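Techylectin-5A (Tachypleus tridentatus, PDB 1JC9) agglutinates bacteria and human erythrocytes in horseshoe crab innate immunity by recognising acetyl groups on their surfaces. Local coordinates at residues D200-E203 with T204-Q208. Sequence-based numbering, arbitrary orientation.
With CA (calcium ion), chain C.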
# COMPACT_ATOMS: atom_id res chain seq x y z
N ASP A 200 -9.22 -4.10 -14.95
CA ASP A 200 -8.43 -3.02 -15.54
C ASP A 200 -9.01 -2.53 -16.87
O ASP A 200 -10.06 -2.99 -17.31
CB ASP A 200 -6.97 -3.48 -15.71
CG ASP A 200 -6.82 -4.63 -16.68
OD1 ASP A 200 -6.17 -5.63 -16.32
OD2 ASP A 200 -7.33 -4.52 -17.82
N THR A 201 -8.32 -1.59 -17.51
CA THR A 201 -8.79 -1.03 -18.77
C THR A 201 -7.90 -1.44 -19.94
O THR A 201 -7.71 -0.67 -20.88
CB THR A 201 -8.85 0.50 -18.72
OG1 THR A 201 -7.53 1.02 -18.55
CG2 THR A 201 -9.73 0.96 -17.57
N HIS A 202 -7.35 -2.64 -19.87
CA HIS A 202 -6.48 -3.14 -20.91
C HIS A 202 -7.08 -4.42 -21.51
O HIS A 202 -7.87 -5.10 -20.86
CB HIS A 202 -5.09 -3.42 -20.33
CG HIS A 202 -4.03 -3.67 -21.36
ND1 HIS A 202 -3.97 -4.84 -22.09
CD2 HIS A 202 -2.99 -2.91 -21.77
CE1 HIS A 202 -2.93 -4.79 -22.91
NE2 HIS A 202 -2.32 -3.63 -22.73
N GLU A 203 -6.70 -4.72 -22.75
CA GLU A 203 -7.19 -5.91 -23.43
C GLU A 203 -6.73 -7.16 -22.70
O GLU A 203 -7.43 -8.16 -22.64
CB GLU A 203 -6.68 -5.94 -24.87
CG GLU A 203 -7.09 -4.75 -25.72
CD GLU A 203 -6.56 -3.43 -25.17
OE1 GLU A 203 -5.32 -3.31 -24.99
OE2 GLU A 203 -7.37 -2.52 -24.93
N THR A 204 -5.53 -7.09 -22.14
CA THR A 204 -4.96 -8.22 -21.42
C THR A 204 -5.34 -8.21 -19.94
O THR A 204 -6.09 -7.35 -19.48
CB THR A 204 -3.43 -8.23 -21.51
OG1 THR A 204 -2.90 -7.06 -20.86
CG2 THR A 204 -2.99 -8.22 -22.96
N HIS A 205 -4.81 -9.19 -19.21
CA HIS A 205 -5.05 -9.35 -17.79
C HIS A 205 -3.80 -8.81 -17.09
O HIS A 205 -2.83 -9.54 -16.87
CB HIS A 205 -5.23 -10.84 -17.47
CG HIS A 205 -5.92 -11.10 -16.16
ND1 HIS A 205 -5.70 -10.35 -15.03
CD2 HIS A 205 -6.80 -12.08 -15.81
CE1 HIS A 205 -6.41 -10.85 -14.03
NE2 HIS A 205 -7.08 -11.90 -14.47
N CYS A 206 -3.82 -7.52 -16.76
CA CYS A 206 -2.68 -6.88 -16.11
C CYS A 206 -2.15 -7.63 -14.88
O CYS A 206 -0.95 -7.80 -14.73
CB CYS A 206 -3.04 -5.45 -15.70
SG CYS A 206 -3.27 -4.25 -17.04
N ALA A 207 -3.06 -8.06 -14.01
CA ALA A 207 -2.68 -8.76 -12.78
C ALA A 207 -1.93 -10.06 -13.03
O ALA A 207 -1.01 -10.40 -12.28
CB ALA A 207 -3.92 -9.02 -11.92
N GLN A 208 -2.32 -10.80 -14.06
CA GLN A 208 -1.65 -12.06 -14.36
C GLN A 208 -0.29 -11.82 -15.00
O GLN A 208 0.63 -12.61 -14.83
CB GLN A 208 -2.52 -12.93 -15.27
CG GLN A 208 -3.77 -13.43 -14.58
CD GLN A 208 -4.47 -14.54 -15.36
OE1 GLN A 208 -5.50 -15.06 -14.92
NE2 GLN A 208 -3.91 -14.90 -16.51
CA CA C . -8.14 -6.50 -18.83
O HOH W 1 -5.93 -7.59 -14.22
O HOH W 2 -10.09 -5.29 -18.81
O HOH W 3 -9.40 -7.98 -20.56
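The calcium site of this fibrinogen-like domain is built on a tight loop, where the carboxylate of D200 and the carbonyls of H202 and T204 converge on one calcium ion. D200 OD2, H202 O and T204 O bind it at 2.3 to 2.5 Å; two waters and D198 complete the sphere. The two oxygens of D200 divide the work. OD2 also accepts the backbone N-H of H202, closing an Asx turn, a second bond that fixes the rotation of the carboxylate and probably steadies it at the ion. D200 OD1 instead faces the helix start, accepting from C206 N at 3.0 Å on its syn side, 26° out of the carboxylate plane. A water held by OD1 accepts from A207 N as well, so a calcium-binding carboxylate also serves the first N-H groups of the helix. On the far side of the loop from the ion, the H202 imidazole swings anti to its backbone N (chi1 -168°) and folds back on T204. T204 N donates to H202 ND1 in the ring plane (2.7 Å), nearly straight. T204 OG1 and CG2 stand off that plane near H202 CE1, OG1 3.1 Å from it, while E203 OE1 sits over the centre of the other face. The loop follows strand 176-178 and runs into helix 206-210, with H205 at the N-cap; the C206-C219 disulfide ties that helix to the segment lining the N-acetylglucosamine pocket.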